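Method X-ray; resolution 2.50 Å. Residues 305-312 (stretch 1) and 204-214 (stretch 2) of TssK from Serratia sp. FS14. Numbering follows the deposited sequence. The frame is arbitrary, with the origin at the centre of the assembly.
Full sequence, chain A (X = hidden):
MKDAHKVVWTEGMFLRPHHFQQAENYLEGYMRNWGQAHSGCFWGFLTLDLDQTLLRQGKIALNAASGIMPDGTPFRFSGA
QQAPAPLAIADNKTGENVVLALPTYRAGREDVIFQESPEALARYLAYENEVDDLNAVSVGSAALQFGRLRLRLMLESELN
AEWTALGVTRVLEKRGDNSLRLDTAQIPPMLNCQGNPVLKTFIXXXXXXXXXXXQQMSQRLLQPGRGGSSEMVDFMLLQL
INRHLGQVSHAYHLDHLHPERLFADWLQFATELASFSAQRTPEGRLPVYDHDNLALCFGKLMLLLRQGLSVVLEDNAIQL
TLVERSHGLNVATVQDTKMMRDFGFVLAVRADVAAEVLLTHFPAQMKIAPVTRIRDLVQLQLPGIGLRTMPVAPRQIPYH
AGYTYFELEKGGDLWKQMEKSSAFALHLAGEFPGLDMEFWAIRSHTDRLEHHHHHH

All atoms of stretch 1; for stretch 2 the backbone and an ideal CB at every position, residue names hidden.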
ATOM      1  N   LEU A 305     -10.689  10.756   7.745  1.00 36.06           N
ATOM      2  CA  LEU A 305     -10.525  11.043   6.333  1.00 32.08           C
ATOM      3  C   LEU A 305     -11.678  11.874   5.823  1.00 37.18           C
ATOM      4  O   LEU A 305     -11.479  12.783   5.015  1.00 49.76           O
ATOM      5  CB  LEU A 305     -10.392   9.754   5.553  1.00 32.32           C
ATOM      6  CG  LEU A 305      -9.163   8.964   5.978  1.00 34.31           C
ATOM      7  CD1 LEU A 305      -9.195   7.544   5.425  1.00 31.68           C
ATOM      8  CD2 LEU A 305      -7.919   9.704   5.527  1.00 32.77           C
ATOM      9  N   ARG A 306     -12.888  11.607   6.309  1.00 36.07           N
ATOM     10  CA  ARG A 306     -14.009  12.439   5.901  1.00 36.15           C
ATOM     11  C   ARG A 306     -13.856  13.860   6.420  1.00 38.80           C
ATOM     12  O   ARG A 306     -14.154  14.818   5.702  1.00 42.69           O
ATOM     13  CB  ARG A 306     -15.322  11.808   6.347  1.00 38.89           C
ATOM     14  CG  ARG A 306     -15.578  10.461   5.658  1.00 42.19           C
ATOM     15  CD  ARG A 306     -16.845   9.771   6.097  1.00 46.98           C
ATOM     16  NE  ARG A 306     -17.699   9.492   4.949  1.00 57.34           N
ATOM     17  CZ  ARG A 306     -18.045   8.279   4.530  1.00 55.79           C
ATOM     18  NH1 ARG A 306     -17.624   7.197   5.170  1.00 51.30           N
ATOM     19  NH2 ARG A 306     -18.830   8.155   3.468  1.00 52.14           N
ATOM     20  N   GLN A 307     -13.353  14.035   7.638  1.00 43.53           N
ATOM     21  CA  GLN A 307     -13.158  15.386   8.127  1.00 37.46           C
ATOM     22  C   GLN A 307     -12.162  16.134   7.271  1.00 41.07           C
ATOM     23  O   GLN A 307     -12.351  17.316   6.980  1.00 46.55           O
ATOM     24  CB  GLN A 307     -12.701  15.373   9.577  1.00 37.75           C
ATOM     25  CG  GLN A 307     -13.774  14.882  10.493  1.00 45.42           C
ATOM     26  CD  GLN A 307     -13.305  14.724  11.924  1.00 58.86           C
ATOM     27  OE1 GLN A 307     -12.176  15.095  12.280  1.00 57.84           O
ATOM     28  NE2 GLN A 307     -14.183  14.187  12.766  1.00 58.58           N
ATOM     29  N   GLY A 308     -11.082  15.465   6.868  1.00 42.96           N
ATOM     30  CA  GLY A 308     -10.055  16.139   6.112  1.00 36.90           C
ATOM     31  C   GLY A 308     -10.447  16.446   4.693  1.00 36.32           C
ATOM     32  O   GLY A 308      -9.884  17.358   4.095  1.00 39.46           O
ATOM     33  N   LEU A 309     -11.412  15.718   4.148  1.00 39.17           N
ATOM     34  CA  LEU A 309     -11.776  15.845   2.753  1.00 36.05           C
ATOM     35  C   LEU A 309     -13.136  16.472   2.515  1.00 36.14           C
ATOM     36  O   LEU A 309     -13.405  16.897   1.400  1.00 38.69           O
ATOM     37  CB  LEU A 309     -11.736  14.466   2.087  1.00 36.97           C
ATOM     38  CG  LEU A 309     -10.362  13.799   2.147  1.00 39.27           C
ATOM     39  CD1 LEU A 309     -10.366  12.315   1.806  1.00 33.61           C
ATOM     40  CD2 LEU A 309      -9.413  14.553   1.252  1.00 32.84           C
ATOM     41  N   SER A 310     -13.994  16.546   3.514  1.00 39.32           N
ATOM     42  CA  SER A 310     -15.330  17.070   3.282  1.00 41.16           C
ATOM     43  C   SER A 310     -15.324  18.574   3.047  1.00 43.97           C
ATOM     44  O   SER A 310     -14.540  19.310   3.639  1.00 44.96           O
ATOM     45  CB  SER A 310     -16.234  16.756   4.454  1.00 40.28           C
ATOM     46  OG  SER A 310     -17.559  16.951   4.059  1.00 48.53           O
ATOM     47  N   VAL A 311     -16.226  19.024   2.187  1.00 43.75           N
ATOM     48  CA  VAL A 311     -16.414  20.429   1.865  1.00 40.99           C
ATOM     49  C   VAL A 311     -17.852  20.868   2.135  1.00 43.39           C
ATOM     50  O   VAL A 311     -18.314  21.855   1.595  1.00 41.71           O
ATOM     51  CB  VAL A 311     -16.006  20.727   0.409  1.00 40.56           C
ATOM     52  CG1 VAL A 311     -14.545  20.467   0.213  1.00 41.19           C
ATOM     53  CG2 VAL A 311     -16.825  19.905  -0.571  1.00 37.47           C
ATOM     54  N   VAL A 312     -18.571  20.113   2.955  1.00 45.64           N
ATOM     55  CA  VAL A 312     -19.912  20.458   3.380  1.00 43.64           C
ATOM     56  C   VAL A 312     -19.995  20.274   4.881  1.00 48.69           C
ATOM     57  O   VAL A 312     -19.128  19.671   5.508  1.00 51.40           O
ATOM     58  CB  VAL A 312     -20.996  19.624   2.685  1.00 43.17           C
ATOM     59  CG1 VAL A 312     -20.918  19.825   1.213  1.00 44.32           C
ATOM     60  CG2 VAL A 312     -20.863  18.169   3.053  1.00 47.51           C
ATOM     61  N   UNK A 204     -15.065   1.750  -1.576  1.00 36.16           N
ATOM     62  CA  UNK A 204     -15.797   2.381  -2.650  1.00 38.55           C
ATOM     63  C   UNK A 204     -16.161   3.814  -2.295  1.00 40.02           C
ATOM     64  O   UNK A 204     -16.085   4.707  -3.141  1.00 40.86           O
ATOM     65  CB  UNK A 204     -17.057   1.577  -2.978  1.00 38.55           C
ATOM     66  N   UNK A 205     -16.509   4.062  -1.041  1.00 40.58           N
ATOM     67  CA  UNK A 205     -16.781   5.426  -0.614  1.00 41.81           C
ATOM     68  C   UNK A 205     -15.544   6.301  -0.705  1.00 40.01           C
ATOM     69  O   UNK A 205     -15.600   7.414  -1.224  1.00 37.94           O
ATOM     70  CB  UNK A 205     -17.321   5.434   0.818  1.00 41.81           C
ATOM     71  N   UNK A 206     -14.422   5.828  -0.179  1.00 36.94           N
ATOM     72  CA  UNK A 206     -13.232   6.663  -0.191  1.00 35.39           C
ATOM     73  C   UNK A 206     -12.807   7.002  -1.615  1.00 37.83           C
ATOM     74  O   UNK A 206     -12.351   8.115  -1.890  1.00 38.26           O
ATOM     75  CB  UNK A 206     -12.088   5.965   0.548  1.00 35.39           C
ATOM     76  N   UNK A 207     -12.987   6.068  -2.543  1.00 36.99           N
ATOM     77  CA  UNK A 207     -12.607   6.345  -3.914  1.00 34.78           C
ATOM     78  C   UNK A 207     -13.469   7.451  -4.494  1.00 37.18           C
ATOM     79  O   UNK A 207     -12.959   8.364  -5.141  1.00 42.94           O
ATOM     80  CB  UNK A 207     -12.716   5.080  -4.768  1.00 34.78           C
ATOM     81  N   UNK A 208     -14.768   7.417  -4.242  1.00 35.36           N
ATOM     82  CA  UNK A 208     -15.631   8.433  -4.799  1.00 37.09           C
ATOM     83  C   UNK A 208     -15.363   9.800  -4.214  1.00 37.90           C
ATOM     84  O   UNK A 208     -15.424  10.809  -4.908  1.00 37.85           O
ATOM     85  CB  UNK A 208     -17.097   8.053  -4.579  1.00 37.09           C
ATOM     86  N   UNK A 209     -15.058   9.854  -2.931  1.00 37.45           N
ATOM     87  CA  UNK A 209     -14.642  11.111  -2.353  1.00 36.24           C
ATOM     88  C   UNK A 209     -13.379  11.606  -3.030  1.00 37.55           C
ATOM     89  O   UNK A 209     -13.305  12.761  -3.469  1.00 37.11           O
ATOM     90  CB  UNK A 209     -14.425  10.967  -0.845  1.00 36.24           C
ATOM     91  N   UNK A 210     -12.387  10.730  -3.172  1.00 35.73           N
ATOM     92  CA  UNK A 210     -11.161  11.174  -3.804  1.00 32.50           C
ATOM     93  C   UNK A 210     -11.400  11.573  -5.249  1.00 35.75           C
ATOM     94  O   UNK A 210     -10.776  12.511  -5.740  1.00 36.33           O
ATOM     95  CB  UNK A 210     -10.096  10.078  -3.728  1.00 32.50           C
ATOM     96  N   UNK A 211     -12.327  10.922  -5.939  1.00 36.01           N
ATOM     97  CA  UNK A 211     -12.593  11.370  -7.293  1.00 36.57           C
ATOM     98  C   UNK A 211     -13.273  12.726  -7.285  1.00 38.25           C
ATOM     99  O   UNK A 211     -12.994  13.569  -8.141  1.00 39.12           O
ATOM    100  CB  UNK A 211     -13.453  10.348  -8.038  1.00 36.57           C
ATOM    101  N   UNK A 212     -14.139  12.965  -6.308  1.00 36.64           N
ATOM    102  CA  UNK A 212     -14.834  14.239  -6.257  1.00 38.02           C
ATOM    103  C   UNK A 212     -13.863  15.374  -5.948  1.00 38.44           C
ATOM    104  O   UNK A 212     -13.814  16.374  -6.670  1.00 37.96           O
ATOM    105  CB  UNK A 212     -15.951  14.195  -5.213  1.00 38.02           C
ATOM    106  N   UNK A 213     -13.037  15.213  -4.925  1.00 36.35           N
ATOM    107  CA  UNK A 213     -12.189  16.328  -4.543  1.00 38.53           C
ATOM    108  C   UNK A 213     -11.113  16.569  -5.577  1.00 37.98           C
ATOM    109  O   UNK A 213     -10.714  17.712  -5.819  1.00 42.42           O
ATOM    110  CB  UNK A 213     -11.557  16.078  -3.172  1.00 38.53           C
ATOM    111  N   UNK A 214     -10.637  15.502  -6.193  1.00 40.40           N
ATOM    112  CA  UNK A 214      -9.660  15.608  -7.263  1.00 39.08           C
ATOM    113  C   UNK A 214     -10.197  16.410  -8.438  1.00 38.98           C
ATOM    114  O   UNK A 214      -9.515  17.277  -8.987  1.00 39.56           O
ATOM    115  CB  UNK A 214      -9.237  14.214  -7.731  1.00 39.08           C
TER

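Stretch 2 is helical throughout, and its axis runs nearly parallel to that of helix 305-309, at 11° and 11.3 Å. That spacing leaves room for side chains between the two. Backbone hydrogen bonds hold the helix regular, so every position must accept helical angles.

Position 204 lies far from stretch 1, and its CB meets nothing there. Many residues would fit. It is Asn204.

Position 205 points toward stretch 1. Its ideal CB is 4.1 Å from Arg306 NH2, so the guanidinium offers a positive charge. An acid suits the place, and a neutral polar residue could also serve. The deposited Asp205 sends OD2 to the edge of the guanidinium, near its plane. Asp205 OD2 is 4.0 Å from Arg306 NH2, a long salt bridge with no hydrogen bond.

Position 206 points sideways, with nothing of stretch 1 within 5.5 Å of the ideal CB. A side chain must extend to reach Leu309, and an apolar one such as Leu, Ile or Met would match it. Leu206, with chi1 t and chi2 p, brings its end nearer: Leu206 CD1 is 4.3 Å from Leu309 CD1.

Positions 207 and 208 are out of reach, so stretch 1 sets no preference. They are Gln207 and Gly208.

Position 209 points toward stretch 1, with its ideal CB 5.0 Å from Leu309 CD1. The neighbour is aliphatic, so Leu, Met or Ile would suit. Leu209 (chi1 t, chi2 p) packs CD2 3.7 Å from Leu309 CB.

Position 210 again points sideways, and its CB touches nothing of stretch 1. A long apolar chain could still reach Leu309. Leu210 (chi1 m, chi2 t) does so, with CD2 3.9 Å from Leu309 CD1.

Positions 211 and 212 are out of reach and little constrained from here. They are Gln211 and Gln212; the latter's NE2 is hydrogen-bonded elsewhere in the structure.

Position 213 points toward the end of the partner helix, its CA 7.3 Å from Leu309 CA. The ideal CB is 5.0 Å from Leu309 O, and apolar Val311 lies beyond. A long chain with an aliphatic stem suits this, whether Lys, Arg, Met or Gln. Arg213 bends through three m rotamers. Its CD comes 3.6 Å from Leu309 O, and Val311 CG1 sits over one guanidinium face, 3.4 Å from Arg213 CZ.

Position 214 is out of reach, and several residues would do. It is Ser214, whose OG is hydrogen-bonded elsewhere in the structure.

Stretch 2 (204-214) NDLQGLLQQRS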
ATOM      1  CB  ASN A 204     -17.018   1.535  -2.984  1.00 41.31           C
ATOM      2  CG  ASN A 204     -17.802   2.084  -4.118  1.00 43.62           C
ATOM      3  OD1 ASN A 204     -17.313   2.252  -5.230  1.00 46.49           O
ATOM      4  ND2 ASN A 204     -19.039   2.378  -3.845  1.00 46.71           N
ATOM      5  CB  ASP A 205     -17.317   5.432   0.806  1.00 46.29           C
ATOM      6  CG  ASP A 205     -18.725   4.946   0.885  1.00 49.63           C
ATOM      7  OD1 ASP A 205     -19.433   4.992  -0.130  1.00 56.13           O
ATOM      8  OD2 ASP A 205     -19.119   4.513   1.965  1.00 47.21           O
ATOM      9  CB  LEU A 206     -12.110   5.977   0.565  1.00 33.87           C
ATOM     10  CG  LEU A 206     -10.813   6.752   0.523  1.00 32.30           C
ATOM     11  CD1 LEU A 206     -11.020   8.092   1.188  1.00 30.56           C
ATOM     12  CD2 LEU A 206      -9.711   5.992   1.193  1.00 29.51           C
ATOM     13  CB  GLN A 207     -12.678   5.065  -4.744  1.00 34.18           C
ATOM     14  CG  GLN A 207     -12.404   5.268  -6.229  1.00 42.82           C
ATOM     15  CD  GLN A 207     -12.233   3.969  -7.023  1.00 42.88           C
ATOM     16  OE1 GLN A 207     -11.143   3.645  -7.469  1.00 41.57           O
ATOM     17  NE2 GLN A 207     -13.310   3.241  -7.204  1.00 44.63           N
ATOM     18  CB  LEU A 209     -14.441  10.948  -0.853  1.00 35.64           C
ATOM     19  CG  LEU A 209     -14.284  12.249  -0.071  1.00 44.26           C
ATOM     20  CD1 LEU A 209     -15.385  13.271  -0.387  1.00 44.33           C
ATOM     21  CD2 LEU A 209     -14.321  11.915   1.376  1.00 39.80           C
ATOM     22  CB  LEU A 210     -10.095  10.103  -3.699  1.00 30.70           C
ATOM     23  CG  LEU A 210      -9.694   9.769  -2.278  1.00 31.72           C
ATOM     24  CD1 LEU A 210      -8.780   8.572  -2.265  1.00 32.68           C
ATOM     25  CD2 LEU A 210      -9.040  10.945  -1.611  1.00 32.18           C
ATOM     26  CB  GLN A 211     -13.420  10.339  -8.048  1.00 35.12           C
ATOM     27  CG  GLN A 211     -12.636   9.084  -8.381  1.00 35.62           C
ATOM     28  CD  GLN A 211     -13.522   7.892  -8.602  1.00 39.62           C
ATOM     29  OE1 GLN A 211     -14.679   7.895  -8.207  1.00 41.89           O
ATOM     30  NE2 GLN A 211     -12.984   6.862  -9.221  1.00 40.03           N
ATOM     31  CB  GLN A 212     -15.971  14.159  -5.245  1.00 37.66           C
ATOM     32  CG  GLN A 212     -17.124  13.304  -5.725  1.00 38.85           C
ATOM     33  CD  GLN A 212     -17.936  12.666  -4.608  1.00 40.95           C
ATOM     34  OE1 GLN A 212     -17.683  12.881  -3.441  1.00 45.93           O
ATOM     35  NE2 GLN A 212     -18.918  11.874  -4.976  1.00 47.84           N
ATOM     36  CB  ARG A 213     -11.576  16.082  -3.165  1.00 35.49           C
ATOM     37  CG  ARG A 213     -12.598  16.044  -2.047  1.00 35.34           C
ATOM     38  CD  ARG A 213     -13.580  17.153  -2.156  1.00 37.40           C
ATOM     39  NE  ARG A 213     -12.947  18.457  -2.192  1.00 38.73           N
ATOM     40  CZ  ARG A 213     -13.414  19.483  -2.894  1.00 43.48           C
ATOM     41  NH1 ARG A 213     -14.511  19.348  -3.626  1.00 40.59           N
ATOM     42  NH2 ARG A 213     -12.757  20.633  -2.887  1.00 39.39           N
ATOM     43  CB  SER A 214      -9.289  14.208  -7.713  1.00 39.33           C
ATOM     44  OG  SER A 214      -8.025  14.223  -8.278  1.00 48.23           O
TER
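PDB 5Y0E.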